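Local atomic coordinates of beta sliding clamp (Bartonella birtlesii LL-WM9, PDB entry 6PTR), a protein that probably encircles DNA as a ring-shaped head-to-tail homodimer, tethering DNA polymerases and other proteins to it and making replication processive. Residues C[267-279]-C[343-357]. Numbering follows the deposited sequence.
Sequences NDRKLIVNRQDFS and AGQLSSDEMVFMLSD
Asn267 reaches across to Met354, its ND2 giving a hydrogen bond of 2.9 Å to Met354 O from above the carbonyl plane. A classic beta bulge follows, Asp268 and Arg269 both facing Leu355. From Arg269 to Asn274 the chain pairs antiparallel with 350-355. Lys270 lies alongside Met354, whose doubly bent chain brings SD to 3.7 Å from Lys270 CG. On the other face Leu271 lies beside Phe353, and Val273 CG2 meets the edge of its ring. Asn274 caps the helix, its OD1 accepting from Asp277 N. Arg275 then reaches across, CG anti to the backbone N (chi1 -177°) and the chain bent at chi3. Its NE gives Ser348 O a nearly straight, in-plane hydrogen bond of 2.7 Å; that from NH1 to Ala343 O (3.0 Å) is bent and tilted from the guanidinium plane. Leu346 O merely lies over one face, 3.1 Å from Arg275 CZ. Phe278 offers its ring face to the edge of Phe353, planes at 67°, with Met351 SD obliquely beside it. Both phenylalanines also touch Leu339 of helix 336-345, so helices 275-285 and 336-345 pack on one face of the C-terminal domain's sheet, where 350-355 runs between 362-366 and 269-274, an outermost strand within this chain.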
ATOM      1  N   ASN C 267      12.474 -33.840  22.946  1.00 35.96           N
ATOM      2  CA  ASN C 267      12.217 -34.325  21.590  1.00 34.25           C
ATOM      3  C   ASN C 267      13.457 -34.995  21.014  1.00 36.86           C
ATOM      4  O   ASN C 267      14.572 -34.497  21.172  1.00 40.92           O
ATOM      5  CB  ASN C 267      11.784 -33.170  20.683  1.00 28.44           C
ATOM      6  CG  ASN C 267      10.390 -32.697  20.962  1.00 26.61           C
ATOM      7  OD1 ASN C 267       9.723 -33.178  21.883  1.00 30.27           O
ATOM      8  ND2 ASN C 267       9.931 -31.724  20.174  1.00 25.67           N
ATOM      9  N   ASP C 268      13.259 -36.122  20.319  1.00 33.30           N
ATOM     10  CA  ASP C 268      14.367 -36.997  19.951  1.00 35.83           C
ATOM     11  C   ASP C 268      14.468 -37.306  18.461  1.00 37.15           C
ATOM     12  O   ASP C 268      15.249 -38.189  18.084  1.00 40.19           O
ATOM     13  CB  ASP C 268      14.267 -38.307  20.739  1.00 43.95           C
ATOM     14  CG  ASP C 268      12.975 -39.065  20.456  1.00 45.23           C
ATOM     15  OD1 ASP C 268      11.982 -38.429  20.046  1.00 50.09           O
ATOM     16  OD2 ASP C 268      12.951 -40.296  20.643  1.00 56.86           O
ATOM     17  N   ARG C 269      13.692 -36.653  17.611  1.00 25.05           N
ATOM     18  CA  ARG C 269      13.826 -36.758  16.159  1.00 23.14           C
ATOM     19  C   ARG C 269      14.327 -35.425  15.619  1.00 28.90           C
ATOM     20  O   ARG C 269      13.637 -34.410  15.747  1.00 27.55           O
ATOM     21  CB  ARG C 269      12.490 -37.092  15.494  1.00 25.63           C
ATOM     22  CG  ARG C 269      11.870 -38.385  15.988  1.00 31.42           C
ATOM     23  CD  ARG C 269      10.662 -38.774  15.155  1.00 36.65           C
ATOM     24  NE  ARG C 269       9.584 -39.309  15.983  1.00 51.73           N
ATOM     25  CZ  ARG C 269       8.575 -40.043  15.521  1.00 42.35           C
ATOM     26  NH1 ARG C 269       8.520 -40.363  14.235  1.00 40.15           N
ATOM     27  NH2 ARG C 269       7.635 -40.472  16.349  1.00 50.62           N
ATOM     28  N   LYS C 270      15.487 -35.426  14.979  1.00 24.72           N
ATOM     29  CA  LYS C 270      16.089 -34.185  14.503  1.00 23.35           C
ATOM     30  C   LYS C 270      15.995 -34.101  12.986  1.00 22.49           C
ATOM     31  O   LYS C 270      16.424 -35.020  12.284  1.00 26.18           O
ATOM     32  CB  LYS C 270      17.555 -34.090  14.941  1.00 26.25           C
ATOM     33  CG  LYS C 270      18.244 -32.803  14.482  1.00 27.22           C
ATOM     34  CD  LYS C 270      19.507 -32.516  15.315  1.00 31.69           C
ATOM     35  CE  LYS C 270      20.738 -33.124  14.758  1.00 37.64           C
ATOM     36  NZ  LYS C 270      21.938 -32.680  15.552  1.00 29.49           N
ATOM     37  N   LEU C 271      15.444 -32.997  12.489  1.00 21.91           N
ATOM     38  CA  LEU C 271      15.353 -32.717  11.060  1.00 21.45           C
ATOM     39  C   LEU C 271      16.171 -31.468  10.771  1.00 25.25           C
ATOM     40  O   LEU C 271      15.972 -30.442  11.426  1.00 24.56           O
ATOM     41  CB  LEU C 271      13.896 -32.519  10.633  1.00 20.00           C
ATOM     42  CG  LEU C 271      13.634 -31.877   9.263  1.00 22.24           C
ATOM     43  CD1 LEU C 271      14.160 -32.796   8.146  1.00 24.27           C
ATOM     44  CD2 LEU C 271      12.152 -31.562   9.039  1.00 24.02           C
ATOM     45  N   ILE C 272      17.099 -31.555   9.820  1.00 22.59           N
ATOM     46  CA  ILE C 272      17.854 -30.395   9.360  1.00 28.29           C
ATOM     47  C   ILE C 272      17.532 -30.170   7.894  1.00 27.60           C
ATOM     48  O   ILE C 272      17.614 -31.102   7.089  1.00 27.60           O
ATOM     49  CB  ILE C 272      19.372 -30.557   9.521  1.00 30.60           C
ATOM     50  CG1 ILE C 272      19.747 -31.024  10.930  1.00 31.82           C
ATOM     51  CG2 ILE C 272      20.036 -29.229   9.193  1.00 30.50           C
ATOM     52  CD1 ILE C 272      21.242 -31.336  11.079  1.00 37.36           C
ATOM     53  N   VAL C 273      17.196 -28.932   7.545  1.00 27.62           N
ATOM     54  CA  VAL C 273      16.912 -28.585   6.164  1.00 27.20           C
ATOM     55  C   VAL C 273      17.662 -27.305   5.835  1.00 26.72           C
ATOM     56  O   VAL C 273      18.015 -26.519   6.716  1.00 26.00           O
ATOM     57  CB  VAL C 273      15.395 -28.409   5.897  1.00 27.18           C
ATOM     58  CG1 VAL C 273      14.646 -29.720   6.119  1.00 29.02           C
ATOM     59  CG2 VAL C 273      14.823 -27.323   6.780  1.00 24.01           C
ATOM     60  N   ASN C 274      17.907 -27.106   4.547  1.00 25.20           N
ATOM     61  CA  ASN C 274      18.376 -25.816   4.074  1.00 30.15           C
ATOM     62  C   ASN C 274      17.263 -24.806   4.268  1.00 27.99           C
ATOM     63  O   ASN C 274      16.167 -24.968   3.718  1.00 27.67           O
ATOM     64  CB  ASN C 274      18.778 -25.888   2.608  1.00 27.70           C
ATOM     65  CG  ASN C 274      19.246 -24.556   2.070  1.00 32.52           C
ATOM     66  OD1 ASN C 274      18.456 -23.641   1.861  1.00 28.50           O
ATOM     67  ND2 ASN C 274      20.541 -24.445   1.832  1.00 33.35           N
ATOM     68  N   ARG C 275      17.545 -23.758   5.037  1.00 26.70           N
ATOM     69  CA  ARG C 275      16.469 -22.867   5.460  1.00 28.11           C
ATOM     70  C   ARG C 275      15.807 -22.184   4.269  1.00 26.20           C
ATOM     71  O   ARG C 275      14.577 -22.067   4.218  1.00 22.64           O
ATOM     72  CB  ARG C 275      17.006 -21.825   6.440  1.00 29.75           C
ATOM     73  CG  ARG C 275      15.937 -20.908   6.982  1.00 28.15           C
ATOM     74  CD  ARG C 275      16.466 -20.065   8.087  1.00 31.20           C
ATOM     75  NE  ARG C 275      17.525 -19.215   7.591  1.00 32.76           N
ATOM     76  CZ  ARG C 275      17.334 -18.009   7.072  1.00 44.65           C
ATOM     77  NH1 ARG C 275      16.112 -17.494   7.000  1.00 40.44           N
ATOM     78  NH2 ARG C 275      18.374 -17.309   6.636  1.00 51.66           N
ATOM     79  N   GLN C 276      16.608 -21.713   3.317  1.00 25.81           N
ATOM     80  CA  GLN C 276      16.077 -20.981   2.175  0.51 27.28           C
ATOM     81  C   GLN C 276      15.270 -21.898   1.263  1.00 27.42           C
ATOM     82  O   GLN C 276      14.200 -21.528   0.766  1.00 26.11           O
ATOM     83  CB  GLN C 276      17.245 -20.327   1.428  0.51 30.81           C
ATOM     84  CG  GLN C 276      18.054 -19.301   2.253  0.51 35.74           C
ATOM     85  CD  GLN C 276      19.041 -19.889   3.303  0.51 37.98           C
ATOM     86  OE1 GLN C 276      19.358 -21.088   3.320  0.51 26.22           O
ATOM     87  NE2 GLN C 276      19.530 -19.015   4.179  0.51 36.88           N
ATOM     88  N   ASP C 277      15.785 -23.105   1.026  1.00 29.52           N
ATOM     89  CA  ASP C 277      15.063 -24.062   0.193  1.00 22.03           C
ATOM     90  C   ASP C 277      13.745 -24.464   0.839  1.00 22.96           C
ATOM     91  O   ASP C 277      12.727 -24.623   0.149  1.00 25.65           O
ATOM     92  CB  ASP C 277      15.946 -25.286  -0.052  1.00 24.12           C
ATOM     93  CG  ASP C 277      17.149 -24.972  -0.916  1.00 36.10           C
ATOM     94  OD1 ASP C 277      17.168 -23.917  -1.595  1.00 33.59           O
ATOM     95  OD2 ASP C 277      18.081 -25.793  -0.923  1.00 37.81           O
ATOM     96  N   PHE C 278      13.752 -24.658   2.164  1.00 22.09           N
ATOM     97  CA  PHE C 278      12.528 -25.006   2.893  1.00 22.87           C
ATOM     98  C   PHE C 278      11.528 -23.861   2.850  1.00 20.47           C
ATOM     99  O   PHE C 278      10.337 -24.064   2.572  1.00 19.86           O
ATOM    100  CB  PHE C 278      12.884 -25.357   4.342  1.00 21.88           C
ATOM    101  CG  PHE C 278      11.695 -25.648   5.215  1.00 22.79           C
ATOM    102  CD1 PHE C 278      11.075 -26.884   5.165  1.00 24.35           C
ATOM    103  CD2 PHE C 278      11.196 -24.684   6.079  1.00 25.38           C
ATOM    104  CE1 PHE C 278       9.979 -27.155   5.968  1.00 20.90           C
ATOM    105  CE2 PHE C 278      10.089 -24.947   6.876  1.00 22.42           C
ATOM    106  CZ  PHE C 278       9.498 -26.182   6.831  1.00 19.11           C
ATOM    107  N   SER C 279      11.996 -22.644   3.131  1.00 21.16           N
ATOM    108  CA  SER C 279      11.113 -21.483   3.113  1.00 22.32           C
ATOM    109  C   SER C 279      10.472 -21.287   1.744  1.00 22.67           C
ATOM    110  O   SER C 279       9.268 -21.025   1.647  1.00 21.06           O
ATOM    111  CB  SER C 279      11.897 -20.227   3.514  1.00 25.47           C
ATOM    112  OG  SER C 279      12.373 -20.360   4.839  1.00 34.22           O
ATOM    113  N   ALA C 343      11.020 -19.478  10.199  1.00 22.83           N
ATOM    114  CA  ALA C 343      12.156 -19.516   9.277  1.00 25.79           C
ATOM    115  C   ALA C 343      12.736 -18.122   9.069  1.00 28.72           C
ATOM    116  O   ALA C 343      13.963 -17.950   8.994  1.00 27.38           O
ATOM    117  CB  ALA C 343      11.730 -20.133   7.942  1.00 26.73           C
ATOM    118  N   GLY C 344      11.866 -17.112   8.985  1.00 26.91           N
ATOM    119  CA  GLY C 344      12.318 -15.730   8.870  1.00 24.43           C
ATOM    120  C   GLY C 344      13.084 -15.208  10.065  1.00 30.54           C
ATOM    121  O   GLY C 344      13.818 -14.227   9.929  1.00 30.95           O
ATOM    122  N   GLN C 345      12.936 -15.831  11.240  1.00 33.65           N
ATOM    123  CA  GLN C 345      13.686 -15.390  12.417  1.00 31.71           C
ATOM    124  C   GLN C 345      15.143 -15.812  12.384  1.00 30.24           C
ATOM    125  O   GLN C 345      15.977 -15.188  13.049  1.00 30.27           O
ATOM    126  CB  GLN C 345      13.058 -15.952  13.694  1.00 27.46           C
ATOM    127  CG  GLN C 345      11.690 -15.397  13.958  1.00 30.70           C
ATOM    128  CD  GLN C 345      11.764 -13.957  14.353  1.00 31.74           C
ATOM    129  OE1 GLN C 345      11.384 -13.071  13.595  1.00 34.98           O
ATOM    130  NE2 GLN C 345      12.276 -13.704  15.557  1.00 31.15           N
ATOM    131  N   LEU C 346      15.449 -16.880  11.659  1.00 29.32           N
ATOM    132  CA  LEU C 346      16.750 -17.509  11.704  1.00 30.90           C
ATOM    133  C   LEU C 346      17.686 -16.851  10.712  1.00 29.64           C
ATOM    134  O   LEU C 346      17.258 -16.294   9.702  1.00 40.38           O
ATOM    135  CB  LEU C 346      16.609 -18.995  11.388  1.00 28.91           C
ATOM    136  CG  LEU C 346      15.578 -19.718  12.247  1.00 32.10           C
ATOM    137  CD1 LEU C 346      15.448 -21.178  11.799  1.00 29.36           C
ATOM    138  CD2 LEU C 346      15.978 -19.621  13.711  1.00 37.06           C
ATOM    139  N   SER C 347      18.977 -16.927  11.003  1.00 33.91           N
ATOM    140  CA  SER C 347      19.971 -16.285  10.168  1.00 40.05           C
ATOM    141  C   SER C 347      20.899 -17.265   9.470  1.00 45.43           C
ATOM    142  O   SER C 347      21.699 -16.838   8.631  1.00 52.79           O
ATOM    143  CB  SER C 347      20.806 -15.309  11.007  1.00 42.74           C
ATOM    144  OG  SER C 347      21.532 -15.999  12.011  1.00 48.16           O
ATOM    145  N   SER C 348      20.826 -18.549   9.784  1.00 35.16           N
ATOM    146  CA  SER C 348      21.806 -19.496   9.274  1.00 37.46           C
ATOM    147  C   SER C 348      21.255 -20.242   8.068  1.00 36.64           C
ATOM    148  O   SER C 348      20.049 -20.254   7.810  1.00 37.81           O
ATOM    149  CB  SER C 348      22.220 -20.486  10.362  1.00 32.94           C
ATOM    150  OG  SER C 348      21.200 -21.397  10.641  1.00 35.88           O
ATOM    151  N   ASP C 349      22.165 -20.870   7.324  1.00 34.75           N
ATOM    152  CA  ASP C 349      21.727 -21.697   6.211  1.00 31.79           C
ATOM    153  C   ASP C 349      20.929 -22.903   6.674  1.00 29.37           C
ATOM    154  O   ASP C 349      20.153 -23.441   5.887  1.00 30.46           O
ATOM    155  CB  ASP C 349      22.908 -22.186   5.387  1.00 41.08           C
ATOM    156  CG  ASP C 349      23.729 -21.049   4.800  1.00 55.21           C
ATOM    157  OD1 ASP C 349      23.189 -19.930   4.650  1.00 58.37           O
ATOM    158  OD2 ASP C 349      24.911 -21.285   4.481  1.00 59.99           O
ATOM    159  N   GLU C 350      21.083 -23.328   7.925  1.00 28.33           N
ATOM    160  CA  GLU C 350      20.533 -24.597   8.383  1.00 32.99           C
ATOM    161  C   GLU C 350      19.417 -24.352   9.390  1.00 31.72           C
ATOM    162  O   GLU C 350      19.632 -23.691  10.412  1.00 39.58           O
ATOM    163  CB  GLU C 350      21.641 -25.455   8.996  1.00 38.25           C
ATOM    164  CG  GLU C 350      22.876 -25.429   8.114  1.00 42.82           C
ATOM    165  CD  GLU C 350      24.085 -26.115   8.699  1.00 50.04           C
ATOM    166  OE1 GLU C 350      24.888 -26.646   7.903  1.00 42.29           O
ATOM    167  OE2 GLU C 350      24.245 -26.101   9.937  1.00 55.56           O
ATOM    168  N   MET C 351      18.251 -24.924   9.127  1.00 27.28           N
ATOM    169  CA  MET C 351      17.115 -24.849  10.033  1.00 20.67           C
ATOM    170  C   MET C 351      16.905 -26.222  10.659  1.00 26.76           C
ATOM    171  O   MET C 351      16.787 -27.217   9.941  1.00 25.40           O
ATOM    172  CB  MET C 351      15.865 -24.406   9.284  1.00 21.33           C
ATOM    173  CG  MET C 351      14.646 -24.260  10.147  1.00 23.13           C
ATOM    174  SD  MET C 351      13.367 -23.446   9.168  1.00 24.64           S
ATOM    175  CE  MET C 351      12.108 -23.168  10.409  1.00 25.36           C
ATOM    176  N   VAL C 352      16.861 -26.282  11.985  1.00 26.03           N
ATOM    177  CA  VAL C 352      16.767 -27.550  12.708  1.00 21.19           C
ATOM    178  C   VAL C 352      15.424 -27.630  13.422  1.00 22.38           C
ATOM    179  O   VAL C 352      15.035 -26.701  14.138  1.00 24.34           O
ATOM    180  CB  VAL C 352      17.923 -27.714  13.710  1.00 28.22           C
ATOM    181  CG1 VAL C 352      17.746 -29.017  14.493  1.00 29.19           C
ATOM    182  CG2 VAL C 352      19.239 -27.713  12.985  1.00 33.62           C
ATOM    183  N   PHE C 353      14.694 -28.726  13.201  1.00 20.99           N
ATOM    184  CA  PHE C 353      13.497 -29.047  13.974  1.00 18.32           C
ATOM    185  C   PHE C 353      13.808 -30.216  14.896  1.00 21.53           C
ATOM    186  O   PHE C 353      14.309 -31.244  14.435  1.00 25.13           O
ATOM    187  CB  PHE C 353      12.333 -29.488  13.090  1.00 17.86           C
ATOM    188  CG  PHE C 353      11.893 -28.483  12.080  1.00 19.59           C
ATOM    189  CD1 PHE C 353      12.661 -28.212  10.956  1.00 23.38           C
ATOM    190  CD2 PHE C 353      10.672 -27.856  12.226  1.00 22.73           C
ATOM    191  CE1 PHE C 353      12.219 -27.292  10.005  1.00 24.62           C
ATOM    192  CE2 PHE C 353      10.224 -26.943  11.285  1.00 24.34           C
ATOM    193  CZ  PHE C 353      11.001 -26.670  10.172  1.00 24.51           C
ATOM    194  N   MET C 354      13.475 -30.078  16.175  1.00 18.29           N
ATOM    195  CA  MET C 354      13.487 -31.195  17.110  1.00 19.03           C
ATOM    196  C   MET C 354      12.041 -31.634  17.294  1.00 19.41           C
ATOM    197  O   MET C 354      11.199 -30.852  17.747  1.00 19.97           O
ATOM    198  CB  MET C 354      14.142 -30.815  18.440  1.00 21.94           C
ATOM    199  CG  MET C 354      15.528 -30.299  18.256  1.00 25.29           C
ATOM    200  SD  MET C 354      16.643 -31.502  17.507  1.00 33.90           S
ATOM    201  CE  MET C 354      16.543 -32.869  18.656  1.00 36.83           C
ATOM    202  N   LEU C 355      11.741 -32.859  16.873  1.00 18.99           N
ATOM    203  CA  LEU C 355      10.363 -33.304  16.783  1.00 18.21           C
ATOM    204  C   LEU C 355      10.135 -34.491  17.702  1.00 18.86           C
ATOM    205  O   LEU C 355      11.059 -35.228  18.055  1.00 22.80           O
ATOM    206  CB  LEU C 355      10.007 -33.706  15.337  1.00 19.57           C
ATOM    207  CG  LEU C 355      10.287 -32.588  14.337  1.00 26.18           C
ATOM    208  CD1 LEU C 355      10.209 -33.099  12.905  1.00 29.69           C
ATOM    209  CD2 LEU C 355       9.284 -31.463  14.587  1.00 20.24           C
ATOM    210  N   SER C 356       8.865 -34.696  18.031  1.00 22.04           N
ATOM    211  CA  SER C 356       8.460 -35.899  18.734  1.00 27.97           C
ATOM    212  C   SER C 356       7.449 -36.614  17.843  1.00 36.13           C
ATOM    213  O   SER C 356       7.806 -37.140  16.784  1.00 44.70           O
ATOM    214  CB  SER C 356       7.875 -35.539  20.103  1.00 30.33           C
ATOM    215  OG  SER C 356       7.746 -36.685  20.910  1.00 40.70           O
ATOM    216  N   ASP C 357       6.186 -36.595  18.231  1.00 28.68           N
ATOM    217  CA  ASP C 357       5.131 -37.201  17.435  1.00 25.87           C
ATOM    218  C   ASP C 357       4.334 -36.111  16.719  1.00 21.69           C
ATOM    219  O   ASP C 357       4.622 -34.915  16.809  1.00 21.46           O
ATOM    220  CB  ASP C 357       4.223 -38.064  18.313  1.00 27.17           C
ATOM    221  CG  ASP C 357       3.623 -37.279  19.463  1.00 37.65           C
ATOM    222  OD1 ASP C 357       2.760 -36.411  19.208  1.00 36.40           O
ATOM    223  OD2 ASP C 357       4.023 -37.510  20.626  1.00 46.87           O
TER
HETATM  224  O   HOH W   1      10.485 -37.385  21.609  1.00 43.38           O
HETATM  225  O   HOH W   2      20.988 -17.940   5.903  1.00 46.35           O